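PDB 1R5B: eukaryotic peptide chain release factor GTP-binding subunit from Schizosaccharomyces pombe, which is a GTP-binding translation release factor subunit of the EF-Tu-related kind, pairing a P-loop GTPase domain with beta-rich domains. Local coordinates for residues Ile366-Ile371 with Val459-Lys464; Ile46-His51 with Val149-Ala154; Met307-Thr312 with Thr348-Thr353. All coordinates share one frame; numbering follows the deposited sequence.

In the fold
All three contacts hold beta strands together, each in a different sheet. Interaction 2 is the deeply buried one: a parallel pair inside the P-loop domain, with helices over both faces and almost wholly apolar side chains. Interactions 1 and 3 are both partly buried. Interaction 1 joins the two middle strands of the antiparallel sheet in the C-terminal domain, and there aliphatic residues mix with Gln368 and two lysines. Interaction 3 lies at a turn of another antiparallel sheet, where one backbone pair is backed by proline-on-tyrosine packing. The centres of interactions 1 and 3 lie about 23 Å apart; the centre of interaction 2 is about 40 Å from that of interaction 1 and about 41 Å from that of interaction 3, on the opposite side of the chain's centre.

Interaction 1. Residues Ile366-Ile371 with Val459-Lys464; sequences IAQIAI and VGKVVK
Ile366 O is the best-held polar atom, gripped twice: by the N-H of Val463, at 2.9 Å from N and nearly straight (168°), and by a CA-H...O contact from Val462 CA. The Val463 donor stands above the carbonyl plane. Ile366 N in turn donates to Lys464 O at 3.1 Å, this time in the carbonyl plane. With Ala367 already opposite Val462, Val463 is an extra residue, and it swings its CG1 against Ile366 CG2 at 3.5 Å, the two side chains crossing obliquely.

Further along, Gln368 and Lys461 lie side by side, pointing the same way from the sheet. The glutamine runs extended, while the lysine starts with CG in the crowded position between N and the carbonyl carbon (chi1 65°) and bends, laying its CE 3.4 Å from Gln368 NE2. Lys461 NZ is spent elsewhere, hydrogen-bonded to Met38 O. On the other face Ala367, Ile369 and Val462 pack on Phe448 of the neighbouring strand 447-451. At the far end Val459 N donates to Ala370 O at 3.1 Å. The pairing is a central antiparallel ladder of the eEF1A-like C-terminal domain, interrupted by a beta bulge at Val463.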
loop_
_atom_site.group_PDB
_atom_site.type_symbol
_atom_site.label_atom_id
_atom_site.label_comp_id
_atom_site.label_asym_id
_atom_site.label_seq_id
_atom_site.Cartn_x
_atom_site.Cartn_y
_atom_site.Cartn_z
ATOM N N ILE A 366 20.389 6.203 9.351
ATOM C CA ILE A 366 21.060 6.287 8.052
ATOM C C ILE A 366 20.043 6.668 6.968
ATOM O O ILE A 366 18.882 6.280 7.059
ATOM C CB ILE A 366 21.743 4.943 7.744
ATOM C CG1 ILE A 366 22.607 4.511 8.944
ATOM C CG2 ILE A 366 22.585 5.055 6.478
ATOM C CD1 ILE A 366 23.410 3.243 8.729
ATOM N N ALA A 367 20.474 7.420 5.951
ATOM C CA ALA A 367 19.549 8.000 4.959
ATOM C C ALA A 367 20.167 8.343 3.586
ATOM O O ALA A 367 21.136 9.115 3.506
ATOM C CB ALA A 367 18.898 9.244 5.540
ATOM N N GLN A 368 19.584 7.772 2.521
ATOM C CA GLN A 368 19.921 8.120 1.146
ATOM C C GLN A 368 19.275 9.442 0.773
ATOM O O GLN A 368 18.112 9.658 1.092
ATOM C CB GLN A 368 19.396 7.065 0.172
ATOM C CG GLN A 368 20.098 5.710 0.204
ATOM C CD GLN A 368 19.813 4.874 -1.043
ATOM O OE1 GLN A 368 19.910 3.646 -1.006
ATOM N NE2 GLN A 368 19.461 5.538 -2.143
ATOM N N ILE A 369 19.999 10.289 0.040
ATOM C CA ILE A 369 19.564 11.668 -0.212
ATOM C C ILE A 369 19.929 12.179 -1.608
ATOM O O ILE A 369 20.659 11.528 -2.355
ATOM C CB ILE A 369 20.147 12.614 0.881
ATOM C CG1 ILE A 369 19.127 13.669 1.331
ATOM C CG2 ILE A 369 21.428 13.297 0.411
ATOM C CD1 ILE A 369 19.391 14.203 2.751
ATOM N N ALA A 370 19.417 13.359 -1.944
ATOM C CA ALA A 370 19.615 13.931 -3.263
ATOM C C ALA A 370 19.497 15.450 -3.208
ATOM O O ALA A 370 18.401 15.979 -3.030
ATOM C CB ALA A 370 18.604 13.352 -4.244
ATOM N N ILE A 371 20.630 16.135 -3.374
ATOM C CA ILE A 371 20.688 17.589 -3.308
ATOM C C ILE A 371 20.059 18.163 -4.574
ATOM O O ILE A 371 20.187 17.568 -5.644
ATOM C CB ILE A 371 22.160 18.047 -3.151
ATOM C CG1 ILE A 371 22.667 17.696 -1.746
ATOM C CG2 ILE A 371 22.319 19.555 -3.429
ATOM C CD1 ILE A 371 23.017 16.224 -1.541
ATOM N N VAL A 459 16.052 15.516 -1.003
ATOM C CA VAL A 459 15.034 14.492 -0.764
ATOM C C VAL A 459 15.726 13.186 -0.418
ATOM O O VAL A 459 16.805 12.890 -0.929
ATOM C CB VAL A 459 14.098 14.260 -1.988
ATOM C CG1 VAL A 459 13.003 15.324 -2.057
ATOM C CG2 VAL A 459 14.881 14.199 -3.296
ATOM N N GLY A 460 15.092 12.395 0.439
ATOM C CA GLY A 460 15.715 11.183 0.924
ATOM C C GLY A 460 14.787 10.207 1.609
ATOM O O GLY A 460 13.664 10.543 1.967
ATOM N N LYS A 461 15.278 8.983 1.768
ATOM C CA LYS A 461 14.593 7.943 2.510
ATOM C C LYS A 461 15.511 7.385 3.585
ATOM O O LYS A 461 16.724 7.412 3.413
ATOM C CB LYS A 461 14.153 6.825 1.567
ATOM C CG LYS A 461 15.283 6.042 0.900
ATOM C CD LYS A 461 14.939 5.698 -0.550
ATOM C CE LYS A 461 16.147 5.180 -1.329
ATOM N NZ LYS A 461 15.798 3.995 -2.168
ATOM N N VAL A 462 14.938 6.864 4.674
ATOM C CA VAL A 462 15.737 6.314 5.771
ATOM C C VAL A 462 15.908 4.822 5.546
ATOM O O VAL A 462 14.976 4.177 5.109
ATOM C CB VAL A 462 15.151 6.633 7.211
ATOM C CG1 VAL A 462 13.844 7.409 7.157
ATOM C CG2 VAL A 462 15.020 5.375 8.081
ATOM N N VAL A 463 17.099 4.288 5.834
ATOM C CA VAL A 463 17.431 2.883 5.548
ATOM C C VAL A 463 17.760 2.050 6.779
ATOM O O VAL A 463 17.794 0.818 6.708
ATOM C CB VAL A 463 18.606 2.765 4.515
ATOM C CG1 VAL A 463 19.879 3.416 5.029
ATOM C CG2 VAL A 463 18.863 1.307 4.111
ATOM N N LYS A 464 18.031 2.711 7.898
ATOM C CA LYS A 464 18.255 1.998 9.156
ATOM C C LYS A 464 17.999 2.900 10.361
ATOM O O LYS A 464 18.362 4.075 10.351
ATOM C CB LYS A 464 19.680 1.427 9.212
ATOM C CG LYS A 464 19.995 0.650 10.502
ATOM C CD LYS A 464 21.074 -0.430 10.319
ATOM C CE LYS A 464 22.235 -0.263 11.305
ATOM N NZ LYS A 464 22.805 -1.565 11.783
#

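Interaction 2. Residues Ile46-His51 with Val149-Ala154; sequences IVFIGH and VLVISA
Phe48 sets CG anti to its carbonyl carbon (chi1 -74°) and Val149 sets CG1 anti to its backbone N (chi1 -178°), which lays the phenyl ring against Val149 CB and CG1. Both side chains stand on the same face because the two residues are paired across adjacent parallel strands. Val149 CB comes over one face of the ring, 4.1 Å from the Phe48 centroid and 28° off the normal, a CH-pi contact. Val151 meets the same ring at its edge, CG2 to Phe48 CD2 at 4.0 Å. The other Val149 branch, CG2, turns to Ile46 CD1 at 3.8 Å.

Backbone bonds set this register: Val149 N donates to Val47 O, Ile49 N to Val149 O at 2.8 Å, and Val151 N to Ile49 O, also at 2.8 Å. Each donor approaches nearly along the C=O axis.

The pair belongs to the parallel core of the mixed sheet of a P-loop GTPase domain, and strand 42-50 leads into what fits a Walker A loop, of which Gly50 is part, followed by helix 56-66. That helix packs Leu59 and Ile63 on Phe48. Helix 169-178 lies over the opposite face, on Ile49 and Leu150; Ile49 CG2 meets Leu150 CD1 at 4.0 Å.

Gly50 O receives a weak hydrogen bond from Lys56 NZ. Past Gly50 the strands separate and water takes over: it accepts from His51 N at 3.1 Å and donates to Val151 O at 2.8 Å.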
loop_
_atom_site.group_PDB
_atom_site.type_symbol
_atom_site.label_atom_id
_atom_site.label_comp_id
_atom_site.label_asym_id
_atom_site.label_seq_id
_atom_site.Cartn_x
_atom_site.Cartn_y
_atom_site.Cartn_z
ATOM N N ILE A 46 0.715 -11.165 -3.558
ATOM C CA ILE A 46 -0.601 -11.487 -4.102
ATOM C C ILE A 46 -0.683 -12.968 -4.398
ATOM O O ILE A 46 0.278 -13.572 -4.877
ATOM C CB ILE A 46 -0.896 -10.639 -5.356
ATOM C CG1 ILE A 46 -2.342 -10.827 -5.808
ATOM C CG2 ILE A 46 0.060 -10.968 -6.482
ATOM C CD1 ILE A 46 -2.809 -9.752 -6.761
ATOM N N VAL A 47 -1.822 -13.560 -4.087
ATOM C CA VAL A 47 -2.040 -14.970 -4.354
ATOM C C VAL A 47 -3.339 -15.123 -5.128
ATOM O O VAL A 47 -4.314 -14.444 -4.839
ATOM C CB VAL A 47 -2.060 -15.801 -3.064
ATOM C CG1 VAL A 47 -3.235 -15.414 -2.145
ATOM C CG2 VAL A 47 -2.103 -17.272 -3.388
ATOM N N PHE A 48 -3.323 -16.003 -6.123
ATOM C CA PHE A 48 -4.487 -16.290 -6.952
ATOM C C PHE A 48 -5.029 -17.672 -6.600
ATOM O O PHE A 48 -4.273 -18.624 -6.433
ATOM C CB PHE A 48 -4.114 -16.231 -8.435
ATOM C CG PHE A 48 -3.911 -14.845 -8.943
ATOM C CD1 PHE A 48 -2.771 -14.145 -8.627
ATOM C CD2 PHE A 48 -4.870 -14.227 -9.717
ATOM C CE1 PHE A 48 -2.587 -12.856 -9.086
ATOM C CE2 PHE A 48 -4.684 -12.936 -10.178
ATOM C CZ PHE A 48 -3.543 -12.255 -9.862
ATOM N N ILE A 49 -6.350 -17.751 -6.485
ATOM C CA ILE A 49 -7.055 -18.963 -6.071
ATOM C C ILE A 49 -8.177 -19.270 -7.061
ATOM O O ILE A 49 -8.796 -18.370 -7.613
ATOM C CB ILE A 49 -7.642 -18.767 -4.656
ATOM C CG1 ILE A 49 -6.529 -18.433 -3.660
ATOM C CG2 ILE A 49 -8.403 -20.008 -4.200
ATOM C CD1 ILE A 49 -7.016 -18.244 -2.245
ATOM N N GLY A 50 -8.451 -20.551 -7.266
ATOM C CA GLY A 50 -9.491 -20.963 -8.196
ATOM C C GLY A 50 -9.188 -22.287 -8.841
ATOM O O GLY A 50 -8.167 -22.910 -8.552
ATOM N N HIS A 51 -10.091 -22.728 -9.708
ATOM C CA HIS A 51 -9.911 -23.982 -10.439
ATOM C C HIS A 51 -8.915 -23.776 -11.579
ATOM O O HIS A 51 -8.812 -22.685 -12.133
ATOM C CB HIS A 51 -11.261 -24.478 -10.978
ATOM C CG HIS A 51 -11.279 -25.930 -11.333
ATOM N ND1 HIS A 51 -10.552 -26.450 -12.381
ATOM C CD2 HIS A 51 -11.948 -26.973 -10.787
ATOM C CE1 HIS A 51 -10.768 -27.751 -12.464
ATOM N NE2 HIS A 51 -11.613 -28.093 -11.508
ATOM N N VAL A 149 -6.974 -13.151 -4.784
ATOM C CA VAL A 149 -7.836 -13.011 -5.947
ATOM C C VAL A 149 -8.453 -14.373 -6.246
ATOM O O VAL A 149 -7.733 -15.318 -6.583
ATOM C CB VAL A 149 -7.070 -12.523 -7.182
ATOM C CG1 VAL A 149 -8.033 -12.357 -8.366
ATOM C CG2 VAL A 149 -6.358 -11.191 -6.902
ATOM N N LEU A 150 -9.764 -14.494 -6.060
ATOM C CA LEU A 150 -10.476 -15.727 -6.405
ATOM C C LEU A 150 -10.951 -15.593 -7.849
ATOM O O LEU A 150 -11.712 -14.688 -8.158
ATOM C CB LEU A 150 -11.654 -15.955 -5.449
ATOM C CG LEU A 150 -12.589 -17.132 -5.723
ATOM C CD1 LEU A 150 -11.851 -18.440 -5.602
ATOM C CD2 LEU A 150 -13.766 -17.106 -4.752
ATOM N N VAL A 151 -10.482 -16.476 -8.732
ATOM C CA VAL A 151 -10.844 -16.426 -10.155
ATOM C C VAL A 151 -11.941 -17.422 -10.440
ATOM O O VAL A 151 -11.774 -18.614 -10.211
ATOM C CB VAL A 151 -9.635 -16.701 -11.057
ATOM C CG1 VAL A 151 -9.958 -16.368 -12.504
ATOM C CG2 VAL A 151 -8.424 -15.872 -10.588
ATOM N N ILE A 152 -13.075 -16.921 -10.922
ATOM C CA ILE A 152 -14.258 -17.737 -11.193
ATOM C C ILE A 152 -14.609 -17.680 -12.680
ATOM O O ILE A 152 -14.553 -16.619 -13.289
ATOM C CB ILE A 152 -15.457 -17.242 -10.358
ATOM C CG1 ILE A 152 -15.169 -17.357 -8.853
ATOM C CG2 ILE A 152 -16.724 -18.024 -10.708
ATOM C CD1 ILE A 152 -15.147 -18.780 -8.304
ATOM N N SER A 153 -14.959 -18.822 -13.263
ATOM C CA SER A 153 -15.402 -18.863 -14.648
ATOM C C SER A 153 -16.863 -18.454 -14.744
ATOM O O SER A 153 -17.698 -18.936 -13.978
ATOM C CB SER A 153 -15.249 -20.264 -15.226
ATOM O OG SER A 153 -15.879 -20.344 -16.492
ATOM N N ALA A 154 -17.161 -17.590 -15.710
ATOM C CA ALA A 154 -18.519 -17.123 -15.964
ATOM C C ALA A 154 -19.227 -17.982 -17.007
ATOM O O ALA A 154 -20.425 -17.844 -17.197
ATOM C CB ALA A 154 -18.502 -15.675 -16.412
HETATM O O HOH W 1 -12.776 -21.248 -9.889
#

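Interaction 3. Residues Met307-Thr312 with Thr348-Thr353; sequences MPINQT and TGYVLT
Met307 and Val351 form an antiparallel hydrogen-bonded pair, part of the ladder between strands 302-307 and 351-353 in a curled antiparallel sheet that is probably the middle beta-barrel domain seen in EF-Tu relatives. Met307 N gives its hydrogen to Val351 O at 3.1 Å, and Val351 N returns one to Met307 O over the same distance; both donors lie in the carbonyl planes.

Next to this pair Tyr350 carries the side-chain packing. Its CG is anti to the carbonyl carbon (chi1 -73°), which brings the ring alongside the turn. Pro308 comes over one face with CD, 3.6 Å from the Tyr350 centroid and 20° off the normal: a CH-pi contact, offset toward the CD2 side of the rim. Ile309 reaches the far part of the same ring, CG2 to Tyr350 CE1 at 3.6 Å, with the phenolic OH only slightly farther. Tyr350 CB also touches Met307 O at 3.4 Å. On the Met307 side CG rests 4.0 Å from Thr353 CG2.

The peptide bond between Met307 and Pro308 is cis, consistent with the sharp turn that brings the proline ring to Tyr350. The turn closes in a G1 beta bulge, with Asn310 and Gln311 both facing Val306. Cys435 of strand 433-435 also packs on Met307, Pro308 and Val351.

The Thr353 methyl that meets Met307 occupies the crowded position between N and the carbonyl carbon, leaving Thr353 OG1 anti to N (chi1 -170°), where it is hydrogen-bonded to Phe274 O and Val359 N.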
loop_
_atom_site.group_PDB
_atom_site.type_symbol
_atom_site.label_atom_id
_atom_site.label_comp_id
_atom_site.label_asym_id
_atom_site.label_seq_id
_atom_site.Cartn_x
_atom_site.Cartn_y
_atom_site.Cartn_z
ATOM N N MET A 307 3.696 8.686 20.271
ATOM C CA MET A 307 5.162 8.810 20.238
ATOM C C MET A 307 5.542 10.176 19.653
ATOM O O MET A 307 4.786 10.725 18.857
ATOM C CB MET A 307 5.773 7.660 19.426
ATOM C CG MET A 307 5.729 6.311 20.148
ATOM S SD MET A 307 6.261 6.379 21.847
ATOM C CE MET A 307 7.919 6.275 21.631
ATOM N N PRO A 308 6.698 10.736 20.010
ATOM C CA PRO A 308 7.731 10.105 20.850
ATOM C C PRO A 308 7.595 10.315 22.371
ATOM O O PRO A 308 8.475 9.880 23.109
ATOM C CB PRO A 308 8.996 10.825 20.374
ATOM C CG PRO A 308 8.516 12.237 20.123
ATOM C CD PRO A 308 7.113 12.081 19.569
ATOM N N ILE A 309 6.524 10.960 22.821
ATOM C CA ILE A 309 6.375 11.349 24.224
ATOM C C ILE A 309 5.887 10.227 25.161
ATOM O O ILE A 309 5.891 10.397 26.383
ATOM C CB ILE A 309 5.457 12.602 24.344
ATOM C CG1 ILE A 309 4.072 12.353 23.732
ATOM C CG2 ILE A 309 6.119 13.801 23.677
ATOM C CD1 ILE A 309 3.045 13.391 24.127
ATOM N N ASN A 310 5.462 9.103 24.593
ATOM C CA ASN A 310 5.040 7.944 25.370
ATOM C C ASN A 310 3.793 8.206 26.238
ATOM O O ASN A 310 3.700 7.752 27.385
ATOM C CB ASN A 310 6.218 7.445 26.221
ATOM C CG ASN A 310 6.134 5.961 26.533
ATOM O OD1 ASN A 310 5.601 5.179 25.747
ATOM N ND2 ASN A 310 6.671 5.566 27.697
ATOM N N GLN A 311 2.831 8.920 25.657
ATOM C CA GLN A 311 1.580 9.262 26.317
ATOM C C GLN A 311 0.404 8.484 25.711
ATOM O O GLN A 311 0.173 8.530 24.500
ATOM C CB GLN A 311 1.335 10.762 26.170
ATOM C CG GLN A 311 0.042 11.293 26.810
ATOM C CD GLN A 311 0.074 11.292 28.326
ATOM O OE1 GLN A 311 -0.950 11.060 28.965
ATOM N NE2 GLN A 311 1.244 11.553 28.901
ATOM N N THR A 312 -0.336 7.782 26.563
ATOM C CA THR A 312 -1.511 7.025 26.141
ATOM C C THR A 312 -2.746 7.929 26.071
ATOM O O THR A 312 -2.888 8.843 26.866
ATOM C CB THR A 312 -1.750 5.832 27.106
ATOM O OG1 THR A 312 -0.669 4.889 26.999
ATOM C CG2 THR A 312 -2.958 5.021 26.684
ATOM N N THR A 348 1.488 18.275 16.034
ATOM C CA THR A 348 1.522 17.643 14.712
ATOM C C THR A 348 2.932 17.126 14.458
ATOM O O THR A 348 3.909 17.727 14.887
ATOM C CB THR A 348 1.082 18.609 13.592
ATOM O OG1 THR A 348 2.051 19.654 13.431
ATOM C CG2 THR A 348 -0.211 19.341 13.960
ATOM N N GLY A 349 3.031 15.984 13.795
ATOM C CA GLY A 349 4.315 15.369 13.528
ATOM C C GLY A 349 4.526 14.204 14.459
ATOM O O GLY A 349 5.292 13.290 14.151
ATOM N N TYR A 350 3.855 14.251 15.609
ATOM C CA TYR A 350 3.807 13.125 16.525
ATOM C C TYR A 350 2.892 12.090 15.921
ATOM O O TYR A 350 2.128 12.383 15.007
ATOM C CB TYR A 350 3.292 13.570 17.897
ATOM C CG TYR A 350 4.272 14.401 18.717
ATOM C CD1 TYR A 350 3.946 14.781 20.017
ATOM C CD2 TYR A 350 5.520 14.796 18.212
ATOM C CE1 TYR A 350 4.823 15.529 20.797
ATOM C CE2 TYR A 350 6.408 15.546 18.996
ATOM C CZ TYR A 350 6.047 15.915 20.285
ATOM O OH TYR A 350 6.893 16.652 21.082
ATOM N N VAL A 351 2.962 10.869 16.416
ATOM C CA VAL A 351 2.326 9.768 15.717
ATOM C C VAL A 351 1.508 8.929 16.673
ATOM O O VAL A 351 2.021 8.488 17.702
ATOM C CB VAL A 351 3.377 8.894 15.014
ATOM C CG1 VAL A 351 2.722 7.685 14.356
ATOM C CG2 VAL A 351 4.137 9.703 13.981
ATOM N N LEU A 352 0.236 8.727 16.336
ATOM C CA LEU A 352 -0.594 7.806 17.085
ATOM C C LEU A 352 -0.161 6.423 16.694
ATOM O O LEU A 352 0.107 6.157 15.526
ATOM C CB LEU A 352 -2.076 8.011 16.785
ATOM C CG LEU A 352 -2.582 9.436 17.013
ATOM C CD1 LEU A 352 -4.083 9.482 16.834
ATOM C CD2 LEU A 352 -2.189 9.971 18.392
ATOM N N THR A 353 -0.076 5.540 17.667
ATOM C CA THR A 353 0.370 4.199 17.394
ATOM C C THR A 353 -0.080 3.188 18.435
ATOM O O THR A 353 -0.708 3.523 19.450
ATOM C CB THR A 353 1.893 4.196 17.229
ATOM O OG1 THR A 353 2.314 2.917 16.737
ATOM C CG2 THR A 353 2.597 4.343 18.554
#